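Long-range contacts in CENP-V/GFA domain-containing protein (Rhodobacter sphaeroides 2.4.1, PDB 3FAC), which is of unknown function but may act as a zinc-dependent carbon-sulfur lyase of the Gfa family: residues 23-28 against 35-40; 65-70 against 77-82; 15-20 against 40-45; 5-10 against 71-76. All coordinates share one frame; numbering follows the deposited sequence.

Contact 1 of 4, residues 23-28 against 35-40; sequences ARRCDC and GAIAAT
R25 reaches from the 23-28 loop across the 35-37 loop that leads into strand 38-42, and its side chain crosses I37 obliquely. With chi1 at -111°, off any staggered position, its CB starts a chain extended to NE. R25 CG rests 3.4 Å from A36 O, and CD follows beside I37 CG1. From NE on, the flat guanidinium lies with one face over the isoleucine: I37 CG1 stands 3.2 Å above the plane, over its centre, while I37 CD1 reaches R25 NH1 at 3.4 Å. At the edge, in the plane, NH2 of R25 comes within 3.5 Å of G35 O. I37 uses its other branch on A23, where CG2 meets the A23 CB at 3.5 Å. An alanine at R25 would remove the flat guanidinium lying over I37 CG1 and would probably leave I37 less well packed. Backbone pairing is slight: the bond from R24 N to A38 O is weak, at 3.4 Å. C26 is disulfide-bonded to C31, and C28 caps a backbone N at the helix start; C26, C28 and C31 match the CxCxxC motif that holds catalytic zinc in Gfa relatives, but with C26 and C31 oxidised it probably holds none here.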
loop_
_atom_site.group_PDB
_atom_site.type_symbol
_atom_site.label_atom_id
_atom_site.label_comp_id
_atom_site.label_asym_id
_atom_site.label_seq_id
_atom_site.Cartn_x
_atom_site.Cartn_y
_atom_site.Cartn_z
ATOM N N ALA A 23 -9.585 -5.290 -4.875
ATOM C CA ALA A 23 -9.095 -3.953 -4.548
ATOM C C ALA A 23 -10.243 -3.123 -3.974
ATOM O O ALA A 23 -11.176 -2.761 -4.690
ATOM C CB ALA A 23 -8.531 -3.283 -5.793
ATOM N N ARG A 24 -10.168 -2.826 -2.681
ATOM C CA ARG A 24 -11.212 -2.056 -2.009
ATOM C C ARG A 24 -10.733 -0.666 -1.587
ATOM O O ARG A 24 -9.769 -0.137 -2.140
ATOM C CB ARG A 24 -11.717 -2.829 -0.786
ATOM C CG ARG A 24 -12.133 -4.263 -1.096
ATOM C CD ARG A 24 -12.644 -4.991 0.141
ATOM N NE ARG A 24 -13.893 -4.420 0.639
ATOM C CZ ARG A 24 -14.564 -4.884 1.690
ATOM N NH1 ARG A 24 -14.108 -5.934 2.362
ATOM N NH2 ARG A 24 -15.694 -4.299 2.070
ATOM N N ARG A 25 -11.409 -0.085 -0.597
ATOM C CA ARG A 25 -11.066 1.250 -0.110
ATOM C C ARG A 25 -11.583 1.511 1.305
ATOM O O ARG A 25 -12.745 1.871 1.480
ATOM C CB ARG A 25 -11.655 2.298 -1.059
ATOM C CG ARG A 25 -10.639 3.078 -1.873
ATOM C CD ARG A 25 -11.313 3.740 -3.066
ATOM N NE ARG A 25 -10.454 4.716 -3.731
ATOM C CZ ARG A 25 -10.578 5.072 -5.007
ATOM N NH1 ARG A 25 -11.522 4.528 -5.761
ATOM N NH2 ARG A 25 -9.762 5.975 -5.528
ATOM N N CYS A 26 -10.730 1.334 2.312
ATOM C CA CYS A 26 -11.134 1.584 3.695
ATOM C C CYS A 26 -11.555 3.047 3.769
ATOM O O CYS A 26 -10.899 3.914 3.192
ATOM C CB CYS A 26 -9.960 1.309 4.651
ATOM S SG CYS A 26 -10.164 1.819 6.409
ATOM N N ASP A 27 -12.657 3.323 4.455
ATOM C CA ASP A 27 -13.123 4.697 4.570
ATOM C C ASP A 27 -13.034 5.204 6.003
ATOM O O ASP A 27 -13.714 6.159 6.371
ATOM C CB ASP A 27 -14.560 4.817 4.055
ATOM C CG ASP A 27 -15.585 4.275 5.034
ATOM O OD1 ASP A 27 -15.323 3.229 5.669
ATOM O OD2 ASP A 27 -16.662 4.895 5.153
ATOM N N CYS A 28 -12.197 4.559 6.812
ATOM C CA CYS A 28 -12.022 4.984 8.195
ATOM C C CYS A 28 -11.422 6.393 8.188
ATOM O O CYS A 28 -11.031 6.900 7.133
ATOM C CB CYS A 28 -11.098 4.015 8.942
ATOM S SG CYS A 28 -9.419 3.888 8.293
ATOM N N GLY A 35 -6.838 7.907 0.600
ATOM C CA GLY A 35 -7.521 7.951 -0.681
ATOM C C GLY A 35 -7.109 6.887 -1.684
ATOM O O GLY A 35 -7.688 6.792 -2.770
ATOM N N ALA A 36 -6.124 6.072 -1.324
ATOM C CA ALA A 36 -5.630 5.036 -2.221
ATOM C C ALA A 36 -6.482 3.772 -2.284
ATOM O O ALA A 36 -7.309 3.515 -1.413
ATOM C CB ALA A 36 -4.203 4.672 -1.838
ATOM N N ILE A 37 -6.268 2.996 -3.341
ATOM C CA ILE A 37 -6.957 1.727 -3.555
ATOM C C ILE A 37 -5.920 0.657 -3.228
ATOM O O ILE A 37 -4.837 0.642 -3.814
ATOM C CB ILE A 37 -7.406 1.569 -5.026
ATOM C CG1 ILE A 37 -8.502 2.587 -5.347
ATOM C CG2 ILE A 37 -7.908 0.163 -5.272
ATOM C CD1 ILE A 37 -8.991 2.554 -6.784
ATOM N N ALA A 38 -6.241 -0.233 -2.295
ATOM C CA ALA A 38 -5.298 -1.270 -1.904
ATOM C C ALA A 38 -5.643 -2.679 -2.382
ATOM O O ALA A 38 -6.761 -2.952 -2.824
ATOM C CB ALA A 38 -5.134 -1.266 -0.388
ATOM N N ALA A 39 -4.650 -3.559 -2.289
ATOM C CA ALA A 39 -4.764 -4.965 -2.665
ATOM C C ALA A 39 -3.892 -5.726 -1.670
ATOM O O ALA A 39 -2.832 -5.241 -1.282
ATOM C CB ALA A 39 -4.261 -5.176 -4.081
ATOM N N THR A 40 -4.331 -6.911 -1.261
ATOM C CA THR A 40 -3.596 -7.705 -0.276
ATOM C C THR A 40 -2.315 -8.378 -0.778
ATOM O O THR A 40 -2.093 -8.504 -1.980
ATOM C CB THR A 40 -4.517 -8.788 0.337
ATOM O OG1 THR A 40 -5.667 -8.163 0.918
ATOM C CG2 THR A 40 -3.790 -9.569 1.420
#

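Contact 2 of 4, residues 65-70 against 77-82; sequences AKHWFC and THHQRR
Strand 66-70 and the 77-80 part of strand 76-80 run antiparallel, 4.5 Å apart at closest axis approach, and are tightest through their backbones. K66 and Q80 form the hydrogen-bonded pair: K66 N reaches Q80 O at 3.1 Å, and Q80 N returns a bond to K66 O. W68 N points to H78 O almost along the C=O axis, whereas the bond from T77 N to W68 O is weak. The buried, non-hydrogen-bonded pair H67 and H79 lie side by side, H79 CB meeting the edge of the H67 ring 3.4 Å from H67 ND1; H79 ND1 is hydrogen-bonded to Y76 OH. W68 packs closely too, in an offset stack with H78, the five-membered ring and the imidazole 15° apart, CD1 over one imidazole face. T77 OG1 is hydrogen-bonded to H78 ND1, which helps set the ring's rotation. An alanine at W68 would lose this stack and would probably leave H78 less firmly seated. Looser and partly exposed are the side chains of K66 and Q80: K66 CG lies 3.6 Å from Q80 CB, beyond which the lysine bends away. Strand 55-58 flanks strand 66-70, and strand 87-91 flanks strand 76-80, so this hairpin occupies the interior of the five-stranded sheet.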
loop_
_atom_site.group_PDB
_atom_site.type_symbol
_atom_site.label_atom_id
_atom_site.label_comp_id
_atom_site.label_asym_id
_atom_site.label_seq_id
_atom_site.Cartn_x
_atom_site.Cartn_y
_atom_site.Cartn_z
ATOM N N ALA A 65 -1.865 -1.690 13.155
ATOM C CA ALA A 65 -1.576 -1.479 11.747
ATOM C C ALA A 65 -0.322 -0.629 11.583
ATOM O O ALA A 65 -0.084 0.307 12.350
ATOM C CB ALA A 65 -2.763 -0.802 11.069
ATOM N N LYS A 66 0.482 -0.967 10.583
ATOM C CA LYS A 66 1.706 -0.230 10.307
ATOM C C LYS A 66 1.567 0.410 8.932
ATOM O O LYS A 66 1.399 -0.284 7.931
ATOM C CB LYS A 66 2.915 -1.166 10.323
ATOM C CG LYS A 66 2.832 -2.270 11.362
ATOM C CD LYS A 66 4.184 -2.540 11.998
ATOM C CE LYS A 66 4.484 -1.513 13.076
ATOM N NZ LYS A 66 3.489 -1.606 14.180
ATOM N N HIS A 67 1.636 1.736 8.889
ATOM C CA HIS A 67 1.498 2.464 7.639
ATOM C C HIS A 67 2.823 3.114 7.249
ATOM O O HIS A 67 3.444 3.789 8.062
ATOM C CB HIS A 67 0.416 3.534 7.798
ATOM C CG HIS A 67 -0.844 3.029 8.432
ATOM N ND1 HIS A 67 -1.614 2.035 7.871
ATOM C CD2 HIS A 67 -1.468 3.384 9.581
ATOM C CE1 HIS A 67 -2.660 1.799 8.645
ATOM N NE2 HIS A 67 -2.595 2.605 9.689
ATOM N N TRP A 68 3.261 2.907 6.011
ATOM C CA TRP A 68 4.512 3.505 5.554
ATOM C C TRP A 68 4.261 4.444 4.386
ATOM O O TRP A 68 3.359 4.217 3.579
ATOM C CB TRP A 68 5.509 2.437 5.106
ATOM C CG TRP A 68 5.629 1.278 6.031
ATOM C CD1 TRP A 68 4.822 0.179 6.073
ATOM C CD2 TRP A 68 6.599 1.104 7.066
ATOM N NE1 TRP A 68 5.229 -0.670 7.070
ATOM C CE2 TRP A 68 6.318 -0.125 7.698
ATOM C CE3 TRP A 68 7.679 1.869 7.524
ATOM C CZ2 TRP A 68 7.081 -0.612 8.770
ATOM C CZ3 TRP A 68 8.442 1.385 8.593
ATOM C CH2 TRP A 68 8.136 0.156 9.201
ATOM N N PHE A 69 5.059 5.503 4.304
ATOM C CA PHE A 69 4.945 6.463 3.214
ATOM C C PHE A 69 6.296 7.128 2.987
ATOM O O PHE A 69 7.063 7.337 3.927
ATOM C CB PHE A 69 3.855 7.503 3.516
ATOM C CG PHE A 69 4.225 8.502 4.577
ATOM C CD1 PHE A 69 5.042 9.591 4.280
ATOM C CD2 PHE A 69 3.733 8.372 5.872
ATOM C CE1 PHE A 69 5.361 10.534 5.249
ATOM C CE2 PHE A 69 4.048 9.312 6.853
ATOM C CZ PHE A 69 4.864 10.396 6.539
ATOM N N CYS A 70 6.591 7.432 1.729
ATOM C CA CYS A 70 7.848 8.067 1.354
ATOM C C CYS A 70 7.960 9.473 1.948
ATOM O O CYS A 70 7.087 10.306 1.739
ATOM C CB CYS A 70 7.942 8.128 -0.169
ATOM S SG CYS A 70 9.447 8.893 -0.783
ATOM N N THR A 77 3.075 3.829 0.158
ATOM C CA THR A 77 3.488 2.612 -0.537
ATOM C C THR A 77 2.685 1.387 -0.108
ATOM O O THR A 77 1.954 0.796 -0.908
ATOM C CB THR A 77 4.991 2.303 -0.299
ATOM O OG1 THR A 77 5.254 2.264 1.109
ATOM C CG2 THR A 77 5.875 3.361 -0.943
ATOM N N HIS A 78 2.826 1.006 1.157
ATOM C CA HIS A 78 2.137 -0.164 1.693
ATOM C C HIS A 78 1.945 -0.044 3.202
ATOM O O HIS A 78 2.464 0.877 3.831
ATOM C CB HIS A 78 2.955 -1.423 1.402
ATOM C CG HIS A 78 4.277 -1.452 2.106
ATOM N ND1 HIS A 78 5.277 -0.538 1.854
ATOM C CD2 HIS A 78 4.751 -2.266 3.079
ATOM C CE1 HIS A 78 6.309 -0.787 2.639
ATOM N NE2 HIS A 78 6.016 -1.831 3.394
ATOM N N HIS A 79 1.206 -0.989 3.776
ATOM C CA HIS A 79 0.962 -1.006 5.213
ATOM C C HIS A 79 0.612 -2.406 5.696
ATOM O O HIS A 79 0.139 -3.240 4.927
ATOM C CB HIS A 79 -0.181 -0.057 5.585
ATOM C CG HIS A 79 -1.527 -0.522 5.126
ATOM N ND1 HIS A 79 -1.948 -0.412 3.819
ATOM C CD2 HIS A 79 -2.546 -1.105 5.803
ATOM C CE1 HIS A 79 -3.170 -0.904 3.710
ATOM N NE2 HIS A 79 -3.555 -1.332 4.900
ATOM N N GLN A 80 0.853 -2.659 6.977
ATOM C CA GLN A 80 0.545 -3.952 7.565
ATOM C C GLN A 80 -0.833 -3.865 8.206
ATOM O O GLN A 80 -0.980 -3.336 9.307
ATOM C CB GLN A 80 1.589 -4.325 8.619
ATOM C CG GLN A 80 1.338 -5.666 9.289
ATOM C CD GLN A 80 2.382 -6.000 10.338
ATOM O OE1 GLN A 80 3.570 -6.117 10.031
ATOM N NE2 GLN A 80 1.943 -6.154 11.584
ATOM N N ARG A 81 -1.837 -4.380 7.499
ATOM C CA ARG A 81 -3.217 -4.370 7.969
ATOM C C ARG A 81 -3.348 -4.609 9.468
ATOM O O ARG A 81 -2.505 -5.266 10.090
ATOM C CB ARG A 81 -4.036 -5.429 7.230
ATOM C CG ARG A 81 -4.194 -5.185 5.744
ATOM C CD ARG A 81 -5.177 -6.179 5.138
ATOM N NE ARG A 81 -5.390 -5.948 3.713
ATOM C CZ ARG A 81 -5.877 -4.821 3.198
ATOM N NH1 ARG A 81 -6.205 -3.808 3.992
ATOM N NH2 ARG A 81 -6.039 -4.708 1.885
ATOM N N ARG A 82 -4.414 -4.070 10.050
ATOM C CA ARG A 82 -4.662 -4.217 11.480
ATOM C C ARG A 82 -5.628 -5.364 11.755
ATOM O O ARG A 82 -5.748 -5.829 12.889
ATOM C CB ARG A 82 -5.212 -2.915 12.064
ATOM C CG ARG A 82 -5.878 -3.076 13.422
ATOM C CD ARG A 82 -6.290 -1.764 14.070
ATOM N NE ARG A 82 -7.207 -1.971 15.188
ATOM C CZ ARG A 82 -8.513 -2.159 15.055
ATOM N NH1 ARG A 82 -9.064 -2.168 13.849
ATOM N NH2 ARG A 82 -9.270 -2.340 16.127
#

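Contact 3 of 4, residues 15-20 against 40-45; sequences ELLNGF and TARLSD
T40 opens the contact with its carbonyl, which accepts a nearly straight hydrogen bond from L17 N (3.2 Å, 165° at the hydrogen), the donor standing well above the carbonyl plane. Its methyl CG2, anti to the backbone N, lies alongside L17 and meets CD2 at 3.9 Å. A41 turns the other way and sets CB 3.6 Å from E15 O. R42 then sends out a chain extended as far as NE, and the leucine crosses it obliquely: L17 CD1 sits over one face of the guanidinium, toward the rim, nearest to NH2 at 3.4 Å. The N of R42 donates to a water, and its O accepts from D45 N, a bond that turns the chain sharply through L43 and S44. D45 closes the contact. Its O takes a hydrogen bond from E15 N at 3.0 Å, and its CB packs 3.9 Å from E15 CB. The same water donates to E15 O at 2.5 Å and to D45 OD2, both short, and so joins three polar groups from the two segments. E15 and D45 face each other across the segments, CA atoms nearest, with their carboxylates apart; the E13 carboxylate lies closer and would probably raise the pKa of E15. The contact thus relies on backbone bonds and one bridging water at a largely solvent-facing edge, with L17 supplying the main apolar cover.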
loop_
_atom_site.group_PDB
_atom_site.type_symbol
_atom_site.label_atom_id
_atom_site.label_comp_id
_atom_site.label_asym_id
_atom_site.label_seq_id
_atom_site.Cartn_x
_atom_site.Cartn_y
_atom_site.Cartn_z
ATOM N N GLU A 15 4.171 -9.606 -4.513
ATOM C CA GLU A 15 3.324 -10.564 -5.212
ATOM C C GLU A 15 1.943 -10.454 -4.583
ATOM O O GLU A 15 1.784 -10.700 -3.385
ATOM C CB GLU A 15 3.852 -11.988 -5.029
ATOM C CG GLU A 15 5.243 -12.234 -5.592
ATOM C CD GLU A 15 5.317 -12.013 -7.092
ATOM O OE1 GLU A 15 4.463 -12.572 -7.813
ATOM O OE2 GLU A 15 6.232 -11.288 -7.548
ATOM N N LEU A 16 0.949 -10.080 -5.381
ATOM C CA LEU A 16 -0.411 -9.930 -4.876
ATOM C C LEU A 16 -1.061 -11.267 -4.575
ATOM O O LEU A 16 -0.966 -12.205 -5.361
ATOM C CB LEU A 16 -1.273 -9.170 -5.885
ATOM C CG LEU A 16 -0.773 -7.787 -6.299
ATOM C CD1 LEU A 16 -1.740 -7.195 -7.311
ATOM C CD2 LEU A 16 -0.644 -6.889 -5.075
ATOM N N LEU A 17 -1.734 -11.342 -3.434
ATOM C CA LEU A 17 -2.412 -12.562 -3.026
ATOM C C LEU A 17 -3.441 -13.008 -4.054
ATOM O O LEU A 17 -3.353 -14.111 -4.591
ATOM C CB LEU A 17 -3.109 -12.358 -1.681
ATOM C CG LEU A 17 -3.986 -13.524 -1.214
ATOM C CD1 LEU A 17 -3.135 -14.774 -1.029
ATOM C CD2 LEU A 17 -4.678 -13.150 0.087
ATOM N N ASN A 18 -4.421 -12.153 -4.323
ATOM C CA ASN A 18 -5.470 -12.486 -5.275
ATOM C C ASN A 18 -5.668 -11.368 -6.288
ATOM O O ASN A 18 -6.767 -10.836 -6.439
ATOM C CB ASN A 18 -6.781 -12.756 -4.530
ATOM C CG ASN A 18 -7.831 -13.408 -5.412
ATOM O OD1 ASN A 18 -7.594 -14.468 -5.993
ATOM N ND2 ASN A 18 -8.999 -12.780 -5.512
ATOM N N GLY A 19 -4.590 -11.017 -6.980
ATOM C CA GLY A 19 -4.652 -9.966 -7.976
ATOM C C GLY A 19 -5.343 -8.702 -7.507
ATOM O O GLY A 19 -5.257 -8.322 -6.338
ATOM N N PHE A 20 -6.039 -8.055 -8.434
ATOM C CA PHE A 20 -6.758 -6.816 -8.159
ATOM C C PHE A 20 -8.234 -7.098 -7.934
ATOM O O PHE A 20 -9.011 -6.197 -7.627
ATOM C CB PHE A 20 -6.596 -5.865 -9.342
ATOM C CG PHE A 20 -5.166 -5.615 -9.718
ATOM C CD1 PHE A 20 -4.405 -4.677 -9.030
ATOM C CD2 PHE A 20 -4.571 -6.343 -10.739
ATOM C CE1 PHE A 20 -3.072 -4.466 -9.353
ATOM C CE2 PHE A 20 -3.238 -6.142 -11.071
ATOM C CZ PHE A 20 -2.486 -5.199 -10.375
ATOM N N THR A 40 -4.331 -6.911 -1.261
ATOM C CA THR A 40 -3.596 -7.705 -0.276
ATOM C C THR A 40 -2.315 -8.378 -0.778
ATOM O O THR A 40 -2.093 -8.504 -1.980
ATOM C CB THR A 40 -4.517 -8.788 0.337
ATOM O OG1 THR A 40 -5.667 -8.163 0.918
ATOM C CG2 THR A 40 -3.790 -9.569 1.420
ATOM N N ALA A 41 -1.476 -8.801 0.168
ATOM C CA ALA A 41 -0.221 -9.487 -0.126
ATOM C C ALA A 41 0.349 -10.132 1.142
ATOM O O ALA A 41 0.480 -9.475 2.172
ATOM C CB ALA A 41 0.786 -8.507 -0.710
ATOM N N ARG A 42 0.680 -11.419 1.066
ATOM C CA ARG A 42 1.238 -12.133 2.213
ATOM C C ARG A 42 2.531 -11.457 2.665
ATOM O O ARG A 42 3.248 -10.874 1.850
ATOM C CB ARG A 42 1.544 -13.587 1.845
ATOM C CG ARG A 42 0.361 -14.389 1.327
ATOM C CD ARG A 42 0.815 -15.763 0.850
ATOM N NE ARG A 42 -0.271 -16.547 0.268
ATOM C CZ ARG A 42 -1.293 -17.048 0.958
ATOM N NH1 ARG A 42 -1.376 -16.850 2.267
ATOM N NH2 ARG A 42 -2.235 -17.750 0.335
ATOM N N LEU A 43 2.826 -11.541 3.960
ATOM C CA LEU A 43 4.042 -10.944 4.512
ATOM C C LEU A 43 5.281 -11.400 3.757
ATOM O O LEU A 43 6.181 -10.605 3.481
ATOM C CB LEU A 43 4.213 -11.322 5.985
ATOM C CG LEU A 43 3.337 -10.661 7.049
ATOM C CD1 LEU A 43 3.745 -11.184 8.421
ATOM C CD2 LEU A 43 3.497 -9.147 6.989
ATOM N N SER A 44 5.325 -12.688 3.434
ATOM C CA SER A 44 6.459 -13.257 2.718
ATOM C C SER A 44 6.425 -12.987 1.214
ATOM O O SER A 44 7.226 -13.541 0.463
ATOM C CB SER A 44 6.538 -14.764 2.983
ATOM O OG SER A 44 5.282 -15.385 2.782
ATOM N N ASP A 45 5.500 -12.137 0.772
ATOM C CA ASP A 45 5.410 -11.805 -0.645
ATOM C C ASP A 45 5.827 -10.365 -0.939
ATOM O O ASP A 45 5.839 -9.944 -2.094
ATOM C CB ASP A 45 3.990 -12.039 -1.174
ATOM C CG ASP A 45 3.635 -13.514 -1.271
ATOM O OD1 ASP A 45 4.451 -14.291 -1.810
ATOM O OD2 ASP A 45 2.534 -13.894 -0.819
HETATM O O HOH W 1 0.889 -12.364 -1.776
#

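Contact 4 of 4, residues 5-10 against 71-76; sequences CHCGAV and RTCGIY
C5 begins a short loop closed by a bond from its N to V10 O, and points its side chain at the 71-76 loop. With chi1 at 71° its SG takes the crowded position between N and the carbonyl carbon, 3.4 Å from C73 SG, while C5 CB lies against I75 CB. H6 follows with CG anti to its backbone N. Its CB touches both I75 CG1 and C73 CB, each at 3.9 Å, and the imidazole leads away. C7 carries the centre. Its SG, also in the crowded position, pairs as a disulfide with both C5 SG and C73 SG, each 2.6 Å away; both bonds cannot be fully formed at once. C70 SG is also 2.6 Å from C7 SG, so three sulphurs crowd round a fourth. These spacings exceed an S-S bond yet are too short for thiolates round a metal, and suggest alternative or partial pairings. The CB of C7 is also met by the methyl CG2 of T72 at 4.0 Å; the T72 hydroxyl is hydrogen-bonded to N54. G8 lets the chain turn, its backbone angles being those at which a CB would collide with the preceding carbonyl, and A9 and V10 lead back into the sheet. By pattern alone, C5, C7, C70 and C73 resemble the cysteines that bind a structural zinc in Gfa relatives. The 5-10 turn links strands 2-4 and 11-14 of the three-stranded sheet, the 71-76 loop links strands 66-70 and 76-80 of the five-stranded one, and their cysteines bring the two loops together between the sheets.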
loop_
_atom_site.group_PDB
_atom_site.type_symbol
_atom_site.label_atom_id
_atom_site.label_comp_id
_atom_site.label_asym_id
_atom_site.label_seq_id
_atom_site.Cartn_x
_atom_site.Cartn_y
_atom_site.Cartn_z
ATOM N N CYS A 5 7.463 4.701 -5.402
ATOM C CA CYS A 5 6.804 5.948 -5.040
ATOM C C CYS A 5 7.088 6.936 -6.170
ATOM O O CYS A 5 7.786 6.602 -7.129
ATOM C CB CYS A 5 7.335 6.488 -3.704
ATOM S SG CYS A 5 9.034 7.137 -3.717
ATOM N N HIS A 6 6.554 8.146 -6.069
ATOM C CA HIS A 6 6.774 9.124 -7.122
ATOM C C HIS A 6 8.225 9.585 -7.182
ATOM O O HIS A 6 8.851 9.510 -8.238
ATOM C CB HIS A 6 5.863 10.328 -6.942
ATOM C CG HIS A 6 5.875 11.249 -8.115
ATOM N ND1 HIS A 6 5.443 10.858 -9.364
ATOM C CD2 HIS A 6 6.319 12.520 -8.249
ATOM C CE1 HIS A 6 5.620 11.850 -10.219
ATOM N NE2 HIS A 6 6.151 12.870 -9.567
ATOM N N CYS A 7 8.749 10.067 -6.055
ATOM C CA CYS A 7 10.143 10.517 -5.966
ATOM C C CYS A 7 11.059 9.465 -6.580
ATOM O O CYS A 7 12.129 9.783 -7.110
ATOM C CB CYS A 7 10.550 10.738 -4.495
ATOM S SG CYS A 7 9.860 9.515 -3.301
ATOM N N GLY A 8 10.625 8.209 -6.507
ATOM C CA GLY A 8 11.414 7.115 -7.040
ATOM C C GLY A 8 12.407 6.625 -6.004
ATOM O O GLY A 8 13.192 5.711 -6.259
ATOM N N ALA A 9 12.365 7.241 -4.827
ATOM C CA ALA A 9 13.257 6.880 -3.730
ATOM C C ALA A 9 12.972 5.477 -3.199
ATOM O O ALA A 9 13.883 4.762 -2.792
ATOM C CB ALA A 9 13.123 7.899 -2.592
ATOM N N VAL A 10 11.703 5.086 -3.212
ATOM C CA VAL A 10 11.318 3.781 -2.692
ATOM C C VAL A 10 10.881 2.790 -3.773
ATOM O O VAL A 10 10.124 3.136 -4.682
ATOM C CB VAL A 10 10.160 3.923 -1.680
ATOM C CG1 VAL A 10 10.009 2.647 -0.885
ATOM C CG2 VAL A 10 10.403 5.108 -0.762
ATOM N N ARG A 71 9.039 9.738 2.679
ATOM C CA ARG A 71 9.232 11.046 3.315
ATOM C C ARG A 71 9.442 12.190 2.324
ATOM O O ARG A 71 9.258 13.356 2.670
ATOM C CB ARG A 71 10.423 10.996 4.284
ATOM C CG ARG A 71 11.768 10.819 3.595
ATOM C CD ARG A 71 12.869 10.384 4.561
ATOM N NE ARG A 71 13.192 11.409 5.550
ATOM C CZ ARG A 71 13.803 12.560 5.278
ATOM N NH1 ARG A 71 14.171 12.850 4.034
ATOM N NH2 ARG A 71 14.048 13.427 6.254
ATOM N N THR A 72 9.817 11.858 1.093
ATOM C CA THR A 72 10.075 12.877 0.083
ATOM C C THR A 72 8.844 13.277 -0.721
ATOM O O THR A 72 8.473 14.453 -0.744
ATOM C CB THR A 72 11.182 12.420 -0.893
ATOM O OG1 THR A 72 12.350 12.063 -0.150
ATOM C CG2 THR A 72 11.549 13.538 -1.853
ATOM N N CYS A 73 8.216 12.309 -1.385
ATOM C CA CYS A 73 7.041 12.599 -2.192
ATOM C C CYS A 73 5.730 12.396 -1.426
ATOM O O CYS A 73 4.648 12.729 -1.917
ATOM C CB CYS A 73 7.064 11.752 -3.472
ATOM S SG CYS A 73 7.324 9.979 -3.225
ATOM N N GLY A 74 5.833 11.852 -0.220
ATOM C CA GLY A 74 4.652 11.635 0.598
ATOM C C GLY A 74 3.721 10.542 0.111
ATOM O O GLY A 74 2.629 10.375 0.651
ATOM N N ILE A 75 4.149 9.783 -0.897
ATOM C CA ILE A 75 3.317 8.716 -1.449
ATOM C C ILE A 75 3.238 7.454 -0.594
ATOM O O ILE A 75 4.252 6.860 -0.230
ATOM C CB ILE A 75 3.798 8.311 -2.858
ATOM C CG1 ILE A 75 3.682 9.506 -3.810
ATOM C CG2 ILE A 75 2.992 7.116 -3.361
ATOM C CD1 ILE A 75 2.271 10.086 -3.915
ATOM N N TYR A 76 2.014 7.052 -0.283
ATOM C CA TYR A 76 1.762 5.852 0.508
ATOM C C TYR A 76 2.101 4.602 -0.311
ATOM O O TYR A 76 1.488 4.347 -1.346
ATOM C CB TYR A 76 0.285 5.837 0.926
ATOM C CG TYR A 76 -0.354 4.470 1.030
ATOM C CD1 TYR A 76 0.067 3.545 1.990
ATOM C CD2 TYR A 76 -1.420 4.121 0.199
ATOM C CE1 TYR A 76 -0.566 2.307 2.123
ATOM C CE2 TYR A 76 -2.061 2.889 0.322
ATOM C CZ TYR A 76 -1.632 1.989 1.287
ATOM O OH TYR A 76 -2.287 0.782 1.429
#

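In the fold
Along the chain, contact 1 is nested inside the loop closed by contact 3, and both lie inside the loop closed by contact 4, which contact 2 crosses. Contacts 1, 2 and 3 all reach the five-stranded sheet: 1 and 3 share T40 on its outermost strand 38-42, and contact 2 holds its inner hairpin. R81, just past that hairpin, packs on T40. Contact 4 leaves the hairpin's turn for the three-stranded sheet. The centres of contacts 1 and 2 are about 12 Å apart, those of contacts 3 and 4 about 21 Å, on opposite sides of the chain's centre. Two cysteine clusters, at contacts 1 and 4, thus mark separate regions, consistent with the two zinc sites of Gfa relatives.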